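Local coordinates for protein intimin (Escherichia coli, PDB 1F00) that probably serves as an adhesin in bacterial attachment to host cells, its C-terminal lectin-like domain meeting the receptor, at residues Tyr233-Gln245 with Ala255-Ile269. Numbering follows the deposited sequence.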
loop_
_atom_site.group_PDB
_atom_site.type_symbol
_atom_site.label_atom_id
_atom_site.label_comp_id
_atom_site.label_asym_id
_atom_site.label_seq_id
_atom_site.Cartn_x
_atom_site.Cartn_y
_atom_site.Cartn_z
ATOM N N TYR A 233 -4.196 -17.857 12.852
ATOM C CA TYR A 233 -5.106 -18.939 13.240
ATOM C C TYR A 233 -4.887 -20.235 12.453
ATOM O O TYR A 233 -5.719 -21.143 12.504
ATOM C CB TYR A 233 -6.569 -18.507 13.046
ATOM C CG TYR A 233 -6.928 -17.155 13.633
ATOM C CD1 TYR A 233 -6.804 -15.988 12.878
ATOM C CD2 TYR A 233 -7.408 -17.045 14.939
ATOM C CE1 TYR A 233 -7.153 -14.738 13.408
ATOM C CE2 TYR A 233 -7.758 -15.806 15.483
ATOM C CZ TYR A 233 -7.627 -14.656 14.710
ATOM O OH TYR A 233 -7.963 -13.432 15.246
ATOM N N LYS A 234 -3.770 -20.340 11.745
ATOM C CA LYS A 234 -3.543 -21.530 10.929
ATOM C C LYS A 234 -3.624 -22.870 11.655
ATOM O O LYS A 234 -3.958 -23.879 11.038
ATOM C CB LYS A 234 -2.212 -21.421 10.174
ATOM C CG LYS A 234 -0.965 -21.456 11.028
ATOM C CD LYS A 234 0.276 -21.431 10.136
ATOM C CE LYS A 234 1.558 -21.524 10.945
ATOM N NZ LYS A 234 2.766 -21.451 10.073
ATOM N N SER A 235 -3.356 -22.890 12.959
ATOM C CA SER A 235 -3.403 -24.146 13.705
ATOM C C SER A 235 -4.808 -24.608 14.106
ATOM O O SER A 235 -4.966 -25.710 14.621
ATOM C CB SER A 235 -2.538 -24.052 14.969
ATOM O OG SER A 235 -3.119 -23.170 15.920
ATOM N N SER A 236 -5.825 -23.779 13.882
ATOM C CA SER A 236 -7.190 -24.150 14.258
ATOM C C SER A 236 -8.009 -24.734 13.122
ATOM O O SER A 236 -8.065 -24.166 12.031
ATOM C CB SER A 236 -7.949 -22.937 14.819
ATOM O OG SER A 236 -7.430 -22.533 16.067
ATOM N N GLN A 237 -8.644 -25.868 13.385
ATOM C CA GLN A 237 -9.501 -26.500 12.392
ATOM C C GLN A 237 -10.926 -26.077 12.718
ATOM O O GLN A 237 -11.841 -26.269 11.923
ATOM C CB GLN A 237 -9.385 -28.028 12.440
ATOM C CG GLN A 237 -8.040 -28.561 11.977
ATOM C CD GLN A 237 -6.932 -28.347 12.998
ATOM O OE1 GLN A 237 -5.754 -28.561 12.704
ATOM N NE2 GLN A 237 -7.306 -27.935 14.206
ATOM N N THR A 238 -11.104 -25.500 13.902
ATOM C CA THR A 238 -12.418 -25.034 14.321
ATOM C C THR A 238 -12.332 -23.854 15.270
ATOM O O THR A 238 -11.563 -23.870 16.227
ATOM C CB THR A 238 -13.230 -26.142 15.038
ATOM O OG1 THR A 238 -14.450 -25.583 15.544
ATOM C CG2 THR A 238 -12.437 -26.729 16.202
ATOM N N ILE A 239 -13.113 -22.819 14.984
ATOM C CA ILE A 239 -13.164 -21.659 15.854
ATOM C C ILE A 239 -14.628 -21.447 16.215
ATOM O O ILE A 239 -15.202 -20.376 16.001
ATOM C CB ILE A 239 -12.576 -20.396 15.191
ATOM C CG1 ILE A 239 -11.100 -20.642 14.851
ATOM C CG2 ILE A 239 -12.668 -19.208 16.153
ATOM C CD1 ILE A 239 -10.369 -19.425 14.284
ATOM N N ILE A 240 -15.231 -22.512 16.736
ATOM C CA ILE A 240 -16.622 -22.482 17.172
ATOM C C ILE A 240 -16.671 -21.483 18.331
ATOM O O ILE A 240 -15.938 -21.621 19.312
ATOM C CB ILE A 240 -17.076 -23.900 17.622
ATOM C CG1 ILE A 240 -18.502 -23.848 18.175
ATOM C CG2 ILE A 240 -16.101 -24.470 18.651
ATOM C CD1 ILE A 240 -19.065 -25.222 18.523
ATOM N N SER A 241 -17.531 -20.474 18.209
ATOM C CA SER A 241 -17.625 -19.420 19.215
ATOM C C SER A 241 -19.032 -19.161 19.744
ATOM O O SER A 241 -20.005 -19.203 18.997
ATOM C CB SER A 241 -17.082 -18.113 18.626
ATOM O OG SER A 241 -15.909 -18.345 17.866
ATOM N N TRP A 242 -19.120 -18.866 21.037
ATOM C CA TRP A 242 -20.396 -18.579 21.689
ATOM C C TRP A 242 -21.008 -17.286 21.149
ATOM O O TRP A 242 -20.280 -16.369 20.764
ATOM C CB TRP A 242 -20.199 -18.365 23.192
ATOM C CG TRP A 242 -19.671 -19.519 23.983
ATOM C CD1 TRP A 242 -18.429 -19.632 24.538
ATOM C CD2 TRP A 242 -20.401 -20.683 24.387
ATOM N NE1 TRP A 242 -18.342 -20.793 25.271
ATOM C CE2 TRP A 242 -19.539 -21.455 25.197
ATOM C CE3 TRP A 242 -21.702 -21.145 24.146
ATOM C CZ2 TRP A 242 -19.936 -22.668 25.772
ATOM C CZ3 TRP A 242 -22.098 -22.356 24.719
ATOM C CH2 TRP A 242 -21.215 -23.100 25.524
ATOM N N VAL A 243 -22.337 -17.219 21.115
ATOM C CA VAL A 243 -23.027 -15.990 20.717
ATOM C C VAL A 243 -23.982 -15.702 21.871
ATOM O O VAL A 243 -24.427 -16.630 22.550
ATOM C CB VAL A 243 -23.841 -16.111 19.382
ATOM C CG1 VAL A 243 -22.945 -16.622 18.264
ATOM C CG2 VAL A 243 -25.062 -16.993 19.568
ATOM N N GLN A 244 -24.282 -14.425 22.104
ATOM C CA GLN A 244 -25.176 -14.015 23.193
ATOM C C GLN A 244 -26.438 -14.881 23.272
ATOM O O GLN A 244 -27.067 -15.177 22.255
ATOM C CB GLN A 244 -25.585 -12.545 23.014
ATOM C CG GLN A 244 -26.316 -11.952 24.219
ATOM C CD GLN A 244 -25.382 -11.647 25.373
ATOM O OE1 GLN A 244 -25.770 -11.728 26.543
ATOM N NE2 GLN A 244 -24.144 -11.278 25.052
ATOM N N GLN A 245 -26.810 -15.280 24.483
ATOM C CA GLN A 245 -28.007 -16.102 24.673
ATOM C C GLN A 245 -29.266 -15.292 24.388
ATOM O O GLN A 245 -29.319 -14.096 24.685
ATOM C CB GLN A 245 -28.118 -16.595 26.123
ATOM C CG GLN A 245 -27.193 -17.733 26.542
ATOM C CD GLN A 245 -27.366 -18.073 28.016
ATOM O OE1 GLN A 245 -27.348 -17.185 28.866
ATOM N NE2 GLN A 245 -27.537 -19.356 28.325
ATOM N N ALA A 255 -26.860 -22.214 24.539
ATOM C CA ALA A 255 -26.517 -21.076 23.701
ATOM C C ALA A 255 -26.209 -21.570 22.303
ATOM O O ALA A 255 -26.025 -22.773 22.081
ATOM C CB ALA A 255 -25.301 -20.338 24.272
ATOM N N SER A 256 -26.168 -20.636 21.360
ATOM C CA SER A 256 -25.849 -20.966 19.988
ATOM C C SER A 256 -24.395 -20.603 19.748
ATOM O O SER A 256 -23.763 -19.935 20.576
ATOM C CB SER A 256 -26.751 -20.193 19.024
ATOM O OG SER A 256 -28.081 -20.669 19.109
ATOM N N THR A 257 -23.864 -21.067 18.622
ATOM C CA THR A 257 -22.484 -20.789 18.256
ATOM C C THR A 257 -22.367 -20.612 16.748
ATOM O O THR A 257 -23.267 -20.985 15.981
ATOM C CB THR A 257 -21.542 -21.954 18.632
ATOM O OG1 THR A 257 -21.884 -23.100 17.842
ATOM C CG2 THR A 257 -21.651 -22.305 20.122
ATOM N N TYR A 258 -21.256 -20.017 16.334
ATOM C CA TYR A 258 -20.957 -19.843 14.927
ATOM C C TYR A 258 -19.468 -20.145 14.862
ATOM O O TYR A 258 -18.716 -19.803 15.779
ATOM C CB TYR A 258 -21.232 -18.418 14.445
ATOM C CG TYR A 258 -21.023 -18.268 12.954
ATOM C CD1 TYR A 258 -22.024 -18.626 12.043
ATOM C CD2 TYR A 258 -19.813 -17.793 12.449
ATOM C CE1 TYR A 258 -21.821 -18.512 10.663
ATOM C CE2 TYR A 258 -19.597 -17.678 11.075
ATOM C CZ TYR A 258 -20.603 -18.036 10.188
ATOM O OH TYR A 258 -20.380 -17.910 8.834
ATOM N N ASP A 259 -19.047 -20.796 13.787
ATOM C CA ASP A 259 -17.660 -21.192 13.631
ATOM C C ASP A 259 -16.980 -20.323 12.577
ATOM O O ASP A 259 -17.347 -20.367 11.401
ATOM C CB ASP A 259 -17.634 -22.673 13.228
ATOM C CG ASP A 259 -16.278 -23.310 13.399
ATOM O OD1 ASP A 259 -16.234 -24.472 13.869
ATOM O OD2 ASP A 259 -15.262 -22.668 13.056
ATOM N N LEU A 260 -15.992 -19.537 13.003
ATOM C CA LEU A 260 -15.278 -18.653 12.094
ATOM C C LEU A 260 -14.425 -19.392 11.067
ATOM O O LEU A 260 -13.823 -18.765 10.190
ATOM C CB LEU A 260 -14.423 -17.650 12.879
ATOM C CG LEU A 260 -15.233 -16.556 13.595
ATOM C CD1 LEU A 260 -14.305 -15.676 14.417
ATOM C CD2 LEU A 260 -15.990 -15.719 12.568
ATOM N N VAL A 261 -14.365 -20.718 11.180
ATOM C CA VAL A 261 -13.629 -21.518 10.204
ATOM C C VAL A 261 -14.621 -22.304 9.350
ATOM O O VAL A 261 -14.600 -22.222 8.122
ATOM C CB VAL A 261 -12.655 -22.529 10.861
ATOM C CG1 VAL A 261 -12.149 -23.517 9.804
ATOM C CG2 VAL A 261 -11.459 -21.793 11.466
ATOM N N LYS A 262 -15.513 -23.036 10.009
ATOM C CA LYS A 262 -16.492 -23.876 9.325
ATOM C C LYS A 262 -17.891 -23.282 9.136
ATOM O O LYS A 262 -18.764 -23.952 8.580
ATOM C CB LYS A 262 -16.626 -25.203 10.084
ATOM C CG LYS A 262 -15.289 -25.801 10.505
ATOM C CD LYS A 262 -15.415 -27.215 11.046
ATOM C CE LYS A 262 -16.095 -27.262 12.405
ATOM N NZ LYS A 262 -15.958 -28.625 13.004
ATOM N N GLN A 263 -18.099 -22.035 9.561
ATOM C CA GLN A 263 -19.420 -21.401 9.485
ATOM C C GLN A 263 -20.231 -22.261 10.468
ATOM O O GLN A 263 -20.185 -22.031 11.679
ATOM C CB GLN A 263 -19.975 -21.474 8.052
ATOM C CG GLN A 263 -19.097 -20.757 7.016
ATOM C CD GLN A 263 -19.628 -20.864 5.591
ATOM O OE1 GLN A 263 -20.657 -20.287 5.255
ATOM N NE2 GLN A 263 -18.921 -21.608 4.750
ATOM N N ASN A 264 -20.971 -23.237 9.953
ATOM C CA ASN A 264 -21.691 -24.189 10.803
ATOM C C ASN A 264 -22.454 -23.616 12.010
ATOM O O ASN A 264 -22.122 -23.921 13.156
ATOM C CB ASN A 264 -20.665 -25.221 11.301
ATOM C CG ASN A 264 -21.296 -26.487 11.859
ATOM O OD1 ASN A 264 -20.757 -27.090 12.789
ATOM N ND2 ASN A 264 -22.413 -26.911 11.281
ATOM N N PRO A 265 -23.477 -22.781 11.779
ATOM C CA PRO A 265 -24.181 -22.266 12.959
ATOM C C PRO A 265 -24.900 -23.386 13.715
ATOM O O PRO A 265 -25.648 -24.165 13.112
ATOM C CB PRO A 265 -25.147 -21.244 12.367
ATOM C CG PRO A 265 -25.409 -21.777 10.980
ATOM C CD PRO A 265 -24.030 -22.212 10.538
ATOM N N LEU A 266 -24.659 -23.472 15.025
ATOM C CA LEU A 266 -25.285 -24.491 15.873
ATOM C C LEU A 266 -26.120 -23.879 16.999
ATOM O O LEU A 266 -25.916 -22.730 17.381
ATOM C CB LEU A 266 -24.220 -25.390 16.500
ATOM C CG LEU A 266 -23.239 -26.069 15.550
ATOM C CD1 LEU A 266 -22.255 -26.923 16.350
ATOM C CD2 LEU A 266 -24.010 -26.913 14.547
ATOM N N ASN A 267 -27.053 -24.663 17.532
ATOM C CA ASN A 267 -27.909 -24.204 18.619
ATOM C C ASN A 267 -28.023 -25.294 19.692
ATOM O O ASN A 267 -27.527 -26.412 19.515
ATOM C CB ASN A 267 -29.304 -23.877 18.082
ATOM C CG ASN A 267 -29.264 -23.004 16.842
ATOM O OD1 ASN A 267 -28.840 -21.850 16.891
ATOM N ND2 ASN A 267 -29.707 -23.558 15.715
ATOM N N ASN A 268 -28.675 -24.953 20.804
ATOM C CA ASN A 268 -28.895 -25.893 21.899
ATOM C C ASN A 268 -27.617 -26.474 22.489
ATOM O O ASN A 268 -27.597 -27.625 22.928
ATOM C CB ASN A 268 -29.789 -27.042 21.425
ATOM C CG ASN A 268 -31.128 -26.562 20.912
ATOM O OD1 ASN A 268 -31.526 -26.887 19.793
ATOM N ND2 ASN A 268 -31.838 -25.792 21.728
ATOM N N ILE A 269 -26.549 -25.684 22.490
ATOM C CA ILE A 269 -25.280 -26.135 23.047
ATOM C C ILE A 269 -25.295 -25.852 24.553
ATOM O O ILE A 269 -25.564 -24.728 24.970
ATOM C CB ILE A 269 -24.103 -25.396 22.373
ATOM C CG1 ILE A 269 -24.192 -25.570 20.855
ATOM C CG2 ILE A 269 -22.773 -25.946 22.875
ATOM C CD1 ILE A 269 -24.063 -27.018 20.394
HETATM O O HOH W 1 -27.001 -18.113 21.876
#
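With CG of D259 opposite its own backbone N (chi1 -164°), the carboxylate swings over to T238, whose OG1 is likewise turned from its own N (chi1 174°), and the two side chains meet at about a right angle. T238 OG1 donates to D259 OD1 on the syn side at 2.7 Å. The other oxygen, D259 OD2, takes I239 N at 2.9 Å from above the carboxylate plane; it also accepts V261 N, two residues on, closing an Asx turn, and K262 N, three residues on. Aspartate suits this place because its short chain holds OD2 among the amides while OD1 reaches the T238 hydroxyl.

Beyond it, strand 240-242 pairs antiparallel with strand 255-259, S241 and Y258 forming the hydrogen-bonded pair (S241 N to Y258 O, 2.8 Å). I239 O accepts L260 N and S241 OG from opposite faces of its plane; the small serine hydroxyl also bonds T279. Branched I239 lays CG1 against V261 CG2 at 3.6 Å, while I240 CG1 touches T257 OG1 at 3.5 Å. At the far end the W242 ring carbon CE3 lies 3.7 Å from A255 CB, a methyl small enough to admit the broad indole, whose NE1 bonds V194 O.

This pairing in the C-type lectin-like domain, with strand 276-281 bonded to I240 beyond it, thus joins apolar packing to a buried carboxylate gripped by four donors, three of them backbone amides, which would probably stabilise its negative charge and fix the turn that follows strand 255-259.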